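Local coordinates for NUDIX hydrolase (Jonesia denitrificans, PDB 4KTB), which is of unknown function but, as a member of the Nudix superfamily, may be an asymmetric diadenosine tetraphosphate hydrolase, at residues Leu61-Glu66 with Met71-Ser76; Val42-Val47 with Arg91-Asp96; Arg167-Met172 with Leu179-Leu184; Gly144-Gln149 with Leu155-Pro160. All blocks are in the same frame, centred on the assembly; numbering follows the deposited sequence.

Interaction 1 (Leu61-Glu66 with Met71-Ser76); sequences LLRATE and MRALVS. With NA (sodium ion), chain E.
In the beta hairpin of strands 55-64 and 70-73, Leu61, Leu62 and Arg63 pair antiparallel with Ala73, Arg72 and the selenomethionine Met71, near a hydrated sodium ion. Leu61 and Ala73 form a hydrogen-bonded pair, with Ala73 N to Leu61 O at 2.9 Å. Arg63 and Met71 form another, and between them lies the non-hydrogen-bonded pair Leu62-Arg72, whose side chains occupy the other face. Arg63 leaves with CG between backbone N and carbonyl carbon (chi1 64°) and runs extended over the sheet. One guanidinium face meets Ala73 CB, 3.8 Å from Arg63 NH2, while Met71 CE sits at the edge. Met71 SE touches Thr65 CG2 at 3.5 Å. Arg63 NH2 donates to water 1, in the guanidinium plane, at 3.1 Å; Ser76 N donates to the same water. Arg63 NH1 donates to water 2 at 2.8 Å. Water 1 is a sodium ligand, water 2 a more distant one, and Ser76 O binds the ion at 2.3 Å, three more waters completing six ligands. Arg63 thus faces the cation through its hydration shell; the bridging water oxygens probably ease the repulsion, while Asp96, a long and weak ion-pair partner of Arg63 NH1, would add negative charge.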
loop_
_atom_site.group_PDB
_atom_site.type_symbol
_atom_site.label_atom_id
_atom_site.label_comp_id
_atom_site.label_asym_id
_atom_site.label_seq_id
_atom_site.Cartn_x
_atom_site.Cartn_y
_atom_site.Cartn_z
ATOM N N LEU A 61 20.294 -15.364 -1.964
ATOM C CA LEU A 61 21.308 -16.117 -1.244
ATOM C C LEU A 61 21.294 -17.527 -1.779
ATOM O O LEU A 61 20.241 -18.047 -2.122
ATOM C CB LEU A 61 20.972 -16.133 0.243
ATOM C CG LEU A 61 20.918 -14.752 0.890
ATOM C CD1 LEU A 61 20.295 -14.822 2.261
ATOM C CD2 LEU A 61 22.323 -14.215 0.987
ATOM N N LEU A 62 22.455 -18.156 -1.864
ATOM C CA LEU A 62 22.494 -19.570 -2.200
ATOM C C LEU A 62 22.836 -20.378 -0.949
ATOM O O LEU A 62 23.725 -19.999 -0.183
ATOM C CB LEU A 62 23.537 -19.836 -3.281
ATOM C CG LEU A 62 23.702 -21.304 -3.683
ATOM C CD1 LEU A 62 22.744 -21.679 -4.815
ATOM C CD2 LEU A 62 25.148 -21.599 -4.062
ATOM N N ARG A 63 22.128 -21.482 -0.732
ATOM C CA ARG A 63 22.454 -22.366 0.381
ATOM C C ARG A 63 21.954 -23.787 0.190
ATOM O O ARG A 63 21.348 -24.114 -0.827
ATOM C CB ARG A 63 21.974 -21.795 1.729
ATOM C CG ARG A 63 20.470 -21.635 1.931
ATOM C CD ARG A 63 20.210 -21.289 3.406
ATOM N NE ARG A 63 18.912 -20.665 3.658
ATOM C CZ ARG A 63 18.736 -19.502 4.284
ATOM N NH1 ARG A 63 19.773 -18.816 4.738
ATOM N NH2 ARG A 63 17.516 -19.025 4.463
ATOM N N ALA A 64 22.238 -24.635 1.169
ATOM C CA ALA A 64 21.772 -26.007 1.132
ATOM C C ALA A 64 20.375 -26.086 1.729
ATOM O O ALA A 64 20.011 -25.311 2.635
ATOM C CB ALA A 64 22.715 -26.911 1.893
ATOM N N THR A 65 19.590 -27.018 1.199
ATOM C CA THR A 65 18.373 -27.461 1.852
ATOM C C THR A 65 18.787 -28.355 3.020
ATOM O O THR A 65 19.959 -28.725 3.140
ATOM C CB THR A 65 17.512 -28.282 0.891
ATOM O OG1 THR A 65 18.258 -29.418 0.445
ATOM C CG2 THR A 65 17.117 -27.458 -0.311
ATOM N N GLU A 66 17.830 -28.729 3.862
ATOM C CA GLU A 66 18.110 -29.664 4.946
ATOM C C GLU A 66 18.568 -31.010 4.382
ATOM O O GLU A 66 19.116 -31.837 5.104
ATOM C CB GLU A 66 16.859 -29.877 5.800
ATOM C CG GLU A 66 16.010 -28.624 5.989
ATOM C CD GLU A 66 14.596 -28.935 6.466
ATOM O OE1 GLU A 66 13.902 -29.746 5.812
ATOM O OE2 GLU A 66 14.178 -28.362 7.496
HETATM N N MSE A 71 19.395 -24.413 -2.955
HETATM C CA MSE A 71 18.230 -23.556 -3.065
HETATM C C MSE A 71 18.665 -22.104 -3.116
HETATM O O MSE A 71 19.842 -21.798 -2.946
HETATM C CB MSE A 71 17.289 -23.794 -1.885
HETATM C CG MSE A 71 18.014 -24.062 -0.580
HETATM SE SE MSE A 71 16.807 -24.234 0.939
HETATM C CE MSE A 71 16.355 -22.355 1.168
ATOM N N ARG A 72 17.713 -21.218 -3.379
ATOM C CA ARG A 72 17.956 -19.783 -3.376
ATOM C C ARG A 72 16.902 -19.116 -2.495
ATOM O O ARG A 72 15.706 -19.396 -2.640
ATOM C CB ARG A 72 17.912 -19.222 -4.801
ATOM C CG ARG A 72 19.101 -19.619 -5.657
ATOM C CD ARG A 72 18.916 -19.156 -7.077
ATOM N NE ARG A 72 20.140 -19.272 -7.864
ATOM C CZ ARG A 72 20.523 -20.383 -8.473
ATOM N NH1 ARG A 72 21.650 -20.400 -9.161
ATOM N NH2 ARG A 72 19.770 -21.472 -8.401
ATOM N N ALA A 73 17.345 -18.238 -1.597
ATOM C CA ALA A 73 16.484 -17.717 -0.533
ATOM C C ALA A 73 16.468 -16.201 -0.413
ATOM O O ALA A 73 17.491 -15.540 -0.581
ATOM C CB ALA A 73 16.872 -18.326 0.814
ATOM N N LEU A 74 15.293 -15.672 -0.086
ATOM C CA LEU A 74 15.148 -14.287 0.324
ATOM C C LEU A 74 15.720 -14.116 1.729
ATOM O O LEU A 74 16.223 -15.060 2.336
ATOM C CB LEU A 74 13.670 -13.912 0.317
ATOM C CG LEU A 74 13.010 -14.107 -1.048
ATOM C CD1 LEU A 74 11.508 -13.875 -0.978
ATOM C CD2 LEU A 74 13.612 -13.148 -2.022
ATOM N N VAL A 75 15.648 -12.908 2.260
ATOM C CA VAL A 75 16.057 -12.709 3.637
ATOM C C VAL A 75 14.810 -12.837 4.510
ATOM O O VAL A 75 13.857 -12.076 4.360
ATOM C CB VAL A 75 16.767 -11.366 3.802
ATOM C CG1 VAL A 75 16.891 -10.975 5.284
ATOM C CG2 VAL A 75 18.136 -11.422 3.109
ATOM N N SER A 76 14.812 -13.825 5.401
ATOM C CA SER A 76 13.574 -14.270 6.028
ATOM C C SER A 76 13.780 -14.810 7.437
ATOM O O SER A 76 14.748 -15.514 7.710
ATOM C CB SER A 76 12.925 -15.349 5.161
ATOM O OG SER A 76 11.799 -15.918 5.802
HETATM NA NA NA E . 16.717 -16.654 7.850
HETATM O O HOH W 1 16.886 -16.169 5.540
HETATM O O HOH W 2 19.365 -17.234 6.966
HETATM O O HOH W 3 17.567 -14.687 8.720
HETATM O O HOH W 4 15.900 -18.378 6.611
HETATM O O HOH W 5 16.391 -17.603 10.030
#

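Interaction 2 (Val42-Val47 with Arg91-Asp96); sequences VDAVPV and RHIEKD
Val42 and Ala44 on strand 39-49 meet His92 and Ile93 on helix 85-97, the helix that, by sequence spacing, probably corresponds to the Nudix-box helix of the alpha/beta/alpha Nudix fold. The sequence keeps the glycine, glutamate and arginine spacing of that signature at Gly77, Glu83 and Arg91, but has His92, Lys95 and Asp96 where the REUXEE core carries glutamates. The contact is apolar and buried, and no hydrogen bond crosses it. Ala44 CB meets Ile93 CD1 at 4.0 Å. The CB of Ile93 does not itself face the strand; the turn at chi2 (-79°) brings CD1 round to the alanine methyl. Nearer the start of the strand, Val42 CG2 lies 3.8 Å from His92 CD2 and comes at the imidazole obliquely. Val42 and Ala44 lie on the helix side of the sheet, whereas Asp43 and Val45 point to its other side.

Polar bonds from outside the contact hold His92 and its helix neighbour Arg91. His92 NE2 is hydrogen-bonded to Arg78 O, which helps to fix the rotation of the ring and leaves its CD2 side for the valine. Arg91 is tied to Glu83 by a salt bridge, a pairing consistent with the arginine and glutamate of the Nudix box. Within the helix, Lys95 N bonds to Arg91 O at 3.0 Å and Asp96 N to His92 O at 3.1 Å. The imidazole also meets its helix neighbour: His92 CD2 stands 3.9 Å above the plane of the Arg91 guanidinium, offset toward its rim.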
loop_
_atom_site.group_PDB
_atom_site.type_symbol
_atom_site.label_atom_id
_atom_site.label_comp_id
_atom_site.label_asym_id
_atom_site.label_seq_id
_atom_site.Cartn_x
_atom_site.Cartn_y
_atom_site.Cartn_z
ATOM N N VAL A 42 9.271 -12.098 9.050
ATOM C CA VAL A 42 9.484 -11.100 8.004
ATOM C C VAL A 42 10.199 -11.725 6.813
ATOM O O VAL A 42 10.973 -12.672 6.967
ATOM C CB VAL A 42 10.319 -9.867 8.481
ATOM C CG1 VAL A 42 9.521 -8.967 9.430
ATOM C CG2 VAL A 42 11.636 -10.315 9.114
ATOM N N ASP A 43 9.916 -11.186 5.632
ATOM C CA ASP A 43 10.710 -11.460 4.451
ATOM C C ASP A 43 11.197 -10.129 3.930
ATOM O O ASP A 43 10.438 -9.151 3.885
ATOM C CB ASP A 43 9.884 -12.156 3.365
ATOM C CG ASP A 43 9.644 -13.626 3.652
ATOM O OD1 ASP A 43 10.533 -14.437 3.355
ATOM O OD2 ASP A 43 8.559 -13.974 4.160
ATOM N N ALA A 44 12.473 -10.085 3.570
ATOM C CA ALA A 44 13.042 -8.901 2.956
ATOM C C ALA A 44 13.568 -9.306 1.600
ATOM O O ALA A 44 14.361 -10.234 1.506
ATOM C CB ALA A 44 14.155 -8.355 3.805
ATOM N N VAL A 45 13.127 -8.611 0.557
ATOM C CA VAL A 45 13.689 -8.795 -0.777
ATOM C C VAL A 45 14.804 -7.766 -0.970
ATOM O O VAL A 45 14.546 -6.557 -1.017
ATOM C CB VAL A 45 12.628 -8.683 -1.881
ATOM C CG1 VAL A 45 13.283 -8.529 -3.223
ATOM C CG2 VAL A 45 11.758 -9.909 -1.915
ATOM N N PRO A 46 16.055 -8.245 -1.047
ATOM C CA PRO A 46 17.189 -7.315 -1.076
ATOM C C PRO A 46 17.476 -6.863 -2.497
ATOM O O PRO A 46 17.659 -7.712 -3.387
ATOM C CB PRO A 46 18.356 -8.167 -0.549
ATOM C CG PRO A 46 17.705 -9.452 0.003
ATOM C CD PRO A 46 16.495 -9.634 -0.842
ATOM N N VAL A 47 17.519 -5.551 -2.718
ATOM C CA VAL A 47 17.657 -5.046 -4.081
ATOM C C VAL A 47 18.701 -3.960 -4.246
ATOM O O VAL A 47 19.040 -3.246 -3.301
ATOM C CB VAL A 47 16.319 -4.505 -4.635
ATOM C CG1 VAL A 47 15.196 -5.500 -4.426
ATOM C CG2 VAL A 47 15.969 -3.170 -3.993
ATOM N N ARG A 91 17.904 -6.735 11.871
ATOM C CA ARG A 91 18.613 -7.893 12.389
ATOM C C ARG A 91 18.812 -8.965 11.332
ATOM O O ARG A 91 19.855 -9.593 11.268
ATOM C CB ARG A 91 17.848 -8.465 13.578
ATOM C CG ARG A 91 18.510 -9.648 14.214
ATOM C CD ARG A 91 17.849 -10.003 15.534
ATOM N NE ARG A 91 16.440 -10.335 15.361
ATOM C CZ ARG A 91 16.000 -11.540 15.029
ATOM N NH1 ARG A 91 16.866 -12.524 14.826
ATOM N NH2 ARG A 91 14.698 -11.750 14.900
ATOM N N HIS A 92 17.813 -9.175 10.488
ATOM C CA HIS A 92 17.885 -10.287 9.541
ATOM C C HIS A 92 18.746 -9.914 8.356
ATOM O O HIS A 92 19.399 -10.763 7.758
ATOM C CB HIS A 92 16.482 -10.770 9.119
ATOM C CG HIS A 92 15.801 -11.601 10.162
ATOM N ND1 HIS A 92 16.209 -12.879 10.475
ATOM C CD2 HIS A 92 14.758 -11.328 10.988
ATOM C CE1 HIS A 92 15.447 -13.362 11.443
ATOM N NE2 HIS A 92 14.559 -12.440 11.772
ATOM N N ILE A 93 18.764 -8.626 8.036
ATOM C CA ILE A 93 19.629 -8.137 6.972
ATOM C C ILE A 93 21.104 -8.265 7.357
ATOM O O ILE A 93 21.924 -8.743 6.572
ATOM C CB ILE A 93 19.296 -6.679 6.612
ATOM C CG1 ILE A 93 17.911 -6.592 5.978
ATOM C CG2 ILE A 93 20.319 -6.104 5.647
ATOM C CD1 ILE A 93 17.885 -6.995 4.510
ATOM N N GLU A 94 21.439 -7.833 8.566
ATOM C CA GLU A 94 22.801 -7.951 9.060
ATOM C C GLU A 94 23.210 -9.421 9.093
ATOM O O GLU A 94 24.289 -9.786 8.640
ATOM C CB GLU A 94 22.873 -7.350 10.462
ATOM C CG GLU A 94 24.242 -6.918 10.891
ATOM C CD GLU A 94 24.998 -8.011 11.599
ATOM O OE1 GLU A 94 24.353 -8.977 12.053
ATOM O OE2 GLU A 94 26.240 -7.906 11.712
ATOM N N LYS A 95 22.317 -10.255 9.615
ATOM C CA LYS A 95 22.543 -11.691 9.779
ATOM C C LYS A 95 22.864 -12.438 8.486
ATOM O O LYS A 95 23.687 -13.350 8.487
ATOM C CB LYS A 95 21.326 -12.334 10.461
ATOM C CG LYS A 95 21.365 -13.846 10.561
ATOM C CD LYS A 95 20.232 -14.351 11.442
ATOM C CE LYS A 95 20.094 -15.854 11.333
ATOM N NZ LYS A 95 19.991 -16.246 9.904
ATOM N N ASP A 96 22.220 -12.063 7.385
ATOM C CA ASP A 96 22.405 -12.781 6.116
ATOM C C ASP A 96 23.428 -12.117 5.178
ATOM O O ASP A 96 24.059 -12.789 4.364
ATOM C CB ASP A 96 21.050 -12.948 5.389
ATOM C CG ASP A 96 20.301 -14.217 5.795
ATOM O OD1 ASP A 96 20.948 -15.258 6.019
ATOM O OD2 ASP A 96 19.057 -14.179 5.881
#

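Interaction 3 (Arg167-Met172 with Leu179-Leu184); sequences RILAHM and LLKQAL
Leu169 and Met172 meet Leu180 and Lys181 without any ring, amide or guanidinium, so no flat face or edge takes part and the contact is made by methyls, a selenium and a lysine methylene. It joins helix 166-170 and the residues that follow to helix 176-186, on the side of the Nudix sheet opposite helix 85-97. Both helices also rest on strand 55-64, Ile168 on Leu60 and Leu180 on Val58.

Leu180 is the centre of the contact. A chi1 of 166° swings its CG opposite the backbone N, and its CD2 meets two partners that lie on the same side of it. Leu169 CD2 is 3.6 Å from Leu180 CD2, the two leucine side chains crossing at about a right angle. The selenomethionine Met172 also crosses Leu180 at roughly a right angle. The backbone that delivers Met172 is held by bonds reaching three residues back, as in a 3-10 turn, Met172 N to Leu169 O at 3.1 Å and His171 N to Ile168 O at 2.8 Å.

The other branch of Leu169 uses the aliphatic part of a lysine: CD1 lies 3.7 Å from Lys181 CE, the chains meeting obliquely. Lys181 further packs on Asp192 of the second subunit, placing this edge of the contact beside the subunit interface. At the centre, Met172 SE lies 3.8 Å from Leu180 CD2.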
loop_
_atom_site.group_PDB
_atom_site.type_symbol
_atom_site.label_atom_id
_atom_site.label_comp_id
_atom_site.label_asym_id
_atom_site.label_seq_id
_atom_site.Cartn_x
_atom_site.Cartn_y
_atom_site.Cartn_z
ATOM N N ARG A 167 15.009 -21.915 -13.949
ATOM C CA ARG A 167 15.935 -22.634 -13.091
ATOM C C ARG A 167 16.098 -21.938 -11.760
ATOM O O ARG A 167 16.195 -22.580 -10.707
ATOM C CB ARG A 167 17.287 -22.722 -13.771
ATOM C CG ARG A 167 17.212 -23.271 -15.168
ATOM C CD ARG A 167 16.686 -24.686 -15.152
ATOM N NE ARG A 167 17.209 -25.469 -16.268
ATOM C CZ ARG A 167 18.170 -26.382 -16.156
ATOM N NH1 ARG A 167 18.702 -26.644 -14.971
ATOM N NH2 ARG A 167 18.590 -27.043 -17.224
ATOM N N ILE A 168 16.128 -20.613 -11.813
ATOM C CA ILE A 168 16.282 -19.833 -10.601
ATOM C C ILE A 168 15.092 -20.031 -9.691
ATOM O O ILE A 168 15.240 -20.447 -8.549
ATOM C CB ILE A 168 16.475 -18.345 -10.901
ATOM C CG1 ILE A 168 17.765 -18.164 -11.697
ATOM C CG2 ILE A 168 16.518 -17.536 -9.618
ATOM C CD1 ILE A 168 18.579 -16.973 -11.268
ATOM N N LEU A 169 13.907 -19.743 -10.210
ATOM C CA LEU A 169 12.695 -19.854 -9.424
ATOM C C LEU A 169 12.474 -21.286 -8.979
ATOM O O LEU A 169 11.915 -21.525 -7.910
ATOM C CB LEU A 169 11.507 -19.338 -10.226
ATOM C CG LEU A 169 11.591 -17.837 -10.498
ATOM C CD1 LEU A 169 10.327 -17.319 -11.157
ATOM C CD2 LEU A 169 11.848 -17.093 -9.219
ATOM N N ALA A 170 12.918 -22.232 -9.805
ATOM C CA ALA A 170 12.862 -23.637 -9.446
ATOM C C ALA A 170 13.591 -23.848 -8.133
ATOM O O ALA A 170 13.144 -24.607 -7.280
ATOM C CB ALA A 170 13.486 -24.491 -10.537
ATOM N N HIS A 171 14.713 -23.156 -7.969
ATOM C CA HIS A 171 15.561 -23.356 -6.809
ATOM C C HIS A 171 14.942 -22.838 -5.510
ATOM O O HIS A 171 15.421 -23.169 -4.436
ATOM C CB HIS A 171 16.928 -22.701 -7.036
HETATM N N MSE A 172 13.872 -22.048 -5.600
HETATM C CA MSE A 172 13.264 -21.446 -4.405
HETATM C C MSE A 172 12.312 -22.404 -3.693
HETATM O O MSE A 172 11.873 -23.387 -4.268
HETATM C CB MSE A 172 12.589 -20.122 -4.755
HETATM C CG MSE A 172 13.422 -19.336 -5.739
HETATM SE SE MSE A 172 13.167 -17.433 -5.637
HETATM C CE MSE A 172 13.388 -17.214 -3.707
ATOM N N LEU A 179 6.582 -15.213 -4.083
ATOM C CA LEU A 179 6.741 -14.010 -3.273
ATOM C C LEU A 179 7.711 -13.058 -3.971
ATOM O O LEU A 179 7.523 -11.837 -3.962
ATOM C CB LEU A 179 7.238 -14.364 -1.872
ATOM C CG LEU A 179 7.422 -13.188 -0.916
ATOM C CD1 LEU A 179 6.154 -12.387 -0.804
ATOM C CD2 LEU A 179 7.842 -13.703 0.451
ATOM N N LEU A 180 8.728 -13.625 -4.610
ATOM C CA LEU A 180 9.669 -12.823 -5.371
ATOM C C LEU A 180 8.965 -12.109 -6.537
ATOM O O LEU A 180 9.216 -10.931 -6.806
ATOM C CB LEU A 180 10.816 -13.699 -5.866
ATOM C CG LEU A 180 11.705 -13.101 -6.946
ATOM C CD1 LEU A 180 12.388 -11.838 -6.443
ATOM C CD2 LEU A 180 12.719 -14.141 -7.401
ATOM N N LYS A 181 8.070 -12.823 -7.211
ATOM C CA LYS A 181 7.321 -12.246 -8.321
ATOM C C LYS A 181 6.366 -11.164 -7.852
ATOM O O LYS A 181 6.194 -10.138 -8.510
ATOM C CB LYS A 181 6.531 -13.327 -9.043
ATOM C CG LYS A 181 7.383 -14.316 -9.793
ATOM C CD LYS A 181 6.505 -15.132 -10.711
ATOM C CE LYS A 181 6.716 -16.616 -10.481
ATOM N NZ LYS A 181 5.810 -17.465 -11.312
ATOM N N GLN A 182 5.721 -11.413 -6.727
ATOM C CA GLN A 182 4.901 -10.384 -6.111
ATOM C C GLN A 182 5.740 -9.154 -5.795
ATOM O O GLN A 182 5.278 -8.038 -5.944
ATOM C CB GLN A 182 4.251 -10.913 -4.829
ATOM C CG GLN A 182 3.221 -11.989 -5.061
ATOM C CD GLN A 182 2.717 -12.588 -3.769
ATOM O OE1 GLN A 182 3.125 -13.683 -3.380
ATOM N NE2 GLN A 182 1.829 -11.865 -3.087
ATOM N N ALA A 183 6.986 -9.366 -5.378
ATOM C CA ALA A 183 7.858 -8.257 -4.995
ATOM C C ALA A 183 8.243 -7.441 -6.221
ATOM O O ALA A 183 8.214 -6.207 -6.197
ATOM C CB ALA A 183 9.104 -8.771 -4.259
ATOM N N LEU A 184 8.583 -8.144 -7.295
ATOM C CA LEU A 184 8.887 -7.515 -8.571
ATOM C C LEU A 184 7.667 -6.827 -9.154
ATOM O O LEU A 184 7.774 -5.740 -9.721
ATOM C CB LEU A 184 9.383 -8.564 -9.566
ATOM C CG LEU A 184 10.741 -9.144 -9.212
ATOM C CD1 LEU A 184 11.067 -10.288 -10.144
ATOM C CD2 LEU A 184 11.802 -8.058 -9.305
#

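Interaction 4 (Gly144-Gln149 with Leu155-Pro160); sequences GDCSPQ and LTWLTP
Leu155 is met by two side chains from the loop 144-149: Cys146 reaches its CD2 methyl, and the ring of Pro148 lies by its CB and backbone N. The Leu155 side chain extends opposite its backbone N (chi1 171°), which carries the isobutyl group along to Cys146, where CD2 comes 3.6 Å from Cys146 CB. Pro148 meets the base of the same residue obliquely: Pro148 CD is 3.8 Å from Leu155 CB, and Pro148 CG 3.7 Å from Leu155 N. Cys146 and Pro148 both direct CB to the strand, while Ser147 between them turns away, so two of three successive side chains pack on the strand; no direct hydrogen bond joins the segments.

In the Nudix fold this loop follows strand 133-141 and leads into strand 154-158, which pairs antiparallel with strand 55-64 through backbone bonds such as those of Thr156 with Leu60 and Leu158 with Val58. Leu97 of helix 85-97 touches both Cys146 and Leu155, so a third element joins the apolar cluster.

Trp157, two residues on, is turned so that its benzene edge rather than a face comes to the cysteine. Cys146 SG lies near the ring plane, 4.1 Å from Trp157 CZ2. The indole also makes a cation-pi contact with Arg48. The nitrogen edge is used by water 6, which lies in the ring plane and accepts a hydrogen bond from Trp157 NE1 at 2.9 Å. That water donates only weakly to Cys146 O, at 3.4 Å.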
loop_
_atom_site.group_PDB
_atom_site.type_symbol
_atom_site.label_atom_id
_atom_site.label_comp_id
_atom_site.label_asym_id
_atom_site.label_seq_id
_atom_site.Cartn_x
_atom_site.Cartn_y
_atom_site.Cartn_z
ATOM N N GLY A 144 24.964 -0.570 0.875
ATOM C CA GLY A 144 26.369 -0.887 1.080
ATOM C C GLY A 144 26.778 -2.243 0.536
ATOM O O GLY A 144 26.007 -2.911 -0.150
ATOM N N ASP A 145 28.000 -2.657 0.842
ATOM C CA ASP A 145 28.500 -3.925 0.343
ATOM C C ASP A 145 27.936 -5.069 1.184
ATOM O O ASP A 145 27.726 -4.929 2.394
ATOM C CB ASP A 145 30.034 -3.938 0.338
ATOM C CG ASP A 145 30.632 -2.910 -0.623
ATOM O OD1 ASP A 145 30.688 -3.190 -1.841
ATOM O OD2 ASP A 145 31.059 -1.827 -0.166
ATOM N N CYS A 146 27.663 -6.188 0.522
ATOM C CA CYS A 146 27.065 -7.344 1.169
ATOM C C CYS A 146 27.963 -8.553 0.993
ATOM O O CYS A 146 28.698 -8.654 0.011
ATOM C CB CYS A 146 25.707 -7.663 0.545
ATOM S SG CYS A 146 24.459 -6.393 0.651
ATOM N N SER A 147 27.898 -9.480 1.935
ATOM C CA SER A 147 28.559 -10.758 1.742
ATOM C C SER A 147 27.720 -11.818 2.428
ATOM O O SER A 147 27.272 -11.615 3.558
ATOM C CB SER A 147 29.987 -10.744 2.285
ATOM O OG SER A 147 30.032 -10.469 3.671
ATOM N N PRO A 148 27.492 -12.949 1.745
ATOM C CA PRO A 148 26.642 -14.010 2.299
ATOM C C PRO A 148 27.189 -14.519 3.631
ATOM O O PRO A 148 28.352 -14.930 3.708
ATOM C CB PRO A 148 26.712 -15.114 1.234
ATOM C CG PRO A 148 27.992 -14.848 0.490
ATOM C CD PRO A 148 28.134 -13.344 0.482
ATOM N N GLN A 149 26.363 -14.496 4.671
ATOM C CA GLN A 149 26.830 -14.880 6.003
ATOM C C GLN A 149 26.357 -16.258 6.463
ATOM O O GLN A 149 25.349 -16.785 5.984
ATOM C CB GLN A 149 26.393 -13.846 7.048
ATOM C CG GLN A 149 26.665 -12.394 6.683
ATOM C CD GLN A 149 28.105 -12.000 6.892
ATOM O OE1 GLN A 149 28.748 -11.463 5.991
ATOM N NE2 GLN A 149 28.616 -12.247 8.088
ATOM N N LEU A 155 25.900 -15.107 -2.525
ATOM C CA LEU A 155 24.883 -14.092 -2.742
ATOM C C LEU A 155 24.838 -13.765 -4.228
ATOM O O LEU A 155 25.865 -13.446 -4.828
ATOM C CB LEU A 155 25.209 -12.834 -1.944
ATOM C CG LEU A 155 24.327 -11.631 -2.263
ATOM C CD1 LEU A 155 22.907 -11.900 -1.828
ATOM C CD2 LEU A 155 24.875 -10.401 -1.573
ATOM N N THR A 156 23.658 -13.849 -4.833
ATOM C CA THR A 156 23.561 -13.666 -6.279
ATOM C C THR A 156 22.756 -12.421 -6.641
ATOM O O THR A 156 21.600 -12.281 -6.240
ATOM C CB THR A 156 22.931 -14.883 -6.974
ATOM O OG1 THR A 156 23.452 -16.095 -6.410
ATOM C CG2 THR A 156 23.243 -14.844 -8.457
ATOM N N TRP A 157 23.370 -11.512 -7.389
ATOM C CA TRP A 157 22.661 -10.338 -7.865
ATOM C C TRP A 157 22.218 -10.568 -9.294
ATOM O O TRP A 157 23.039 -10.780 -10.183
ATOM C CB TRP A 157 23.549 -9.109 -7.774
ATOM C CG TRP A 157 23.833 -8.711 -6.364
ATOM C CD1 TRP A 157 24.971 -8.952 -5.652
ATOM C CD2 TRP A 157 22.946 -8.020 -5.477
ATOM N NE1 TRP A 157 24.854 -8.437 -4.381
ATOM C CE2 TRP A 157 23.614 -7.865 -4.249
ATOM C CE3 TRP A 157 21.650 -7.513 -5.603
ATOM C CZ2 TRP A 157 23.030 -7.216 -3.157
ATOM C CZ3 TRP A 157 21.073 -6.882 -4.521
ATOM C CH2 TRP A 157 21.761 -6.732 -3.317
ATOM N N LEU A 158 20.912 -10.527 -9.505
ATOM C CA LEU A 158 20.340 -10.851 -10.801
ATOM C C LEU A 158 19.427 -9.731 -11.256
ATOM O O LEU A 158 18.781 -9.095 -10.428
ATOM C CB LEU A 158 19.515 -12.119 -10.675
ATOM C CG LEU A 158 20.227 -13.305 -10.056
ATOM C CD1 LEU A 158 19.215 -14.141 -9.309
ATOM C CD2 LEU A 158 20.892 -14.108 -11.150
ATOM N N THR A 159 19.365 -9.493 -12.568
ATOM C CA THR A 159 18.345 -8.596 -13.101
ATOM C C THR A 159 17.043 -9.340 -12.946
ATOM O O THR A 159 17.062 -10.562 -12.788
ATOM C CB THR A 159 18.535 -8.270 -14.599
ATOM O OG1 THR A 159 18.440 -9.474 -15.368
ATOM C CG2 THR A 159 19.856 -7.612 -14.842
ATOM N N PRO A 160 15.913 -8.608 -12.975
ATOM C CA PRO A 160 14.590 -9.223 -12.943
ATOM C C PRO A 160 14.477 -10.371 -13.926
ATOM O O PRO A 160 14.009 -11.441 -13.531
ATOM C CB PRO A 160 13.685 -8.077 -13.369
ATOM C CG PRO A 160 14.322 -6.892 -12.716
ATOM C CD PRO A 160 15.821 -7.147 -12.785
HETATM O O HOH W 6 27.436 -8.412 -3.170
#

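Overall arrangement
Along the chain, interaction 1 falls between the two segments of interaction 2; interaction 4 follows, then interaction 3. Centres lie 11 to 16 Å apart, and interactions 1, 2 and 4 share one mixed sheet. Interaction 2 sets helix 85-97 on one side of it, interaction 3 the C-terminal helices on the other: Val42 and Ala44 face the first, while Asp43 and Val45 touch Leu179 and Ala183 of the second. Val75 and Ala44 probably bond through their backbones, as do Arg72 and His171, and Asp96 and Gln149. Leu61 meets Leu155 between interactions 1 and 4. Together they join the sheet to helices on its two sides, as in the Nudix sandwich, with the sodium site beside interactions 1 and 2.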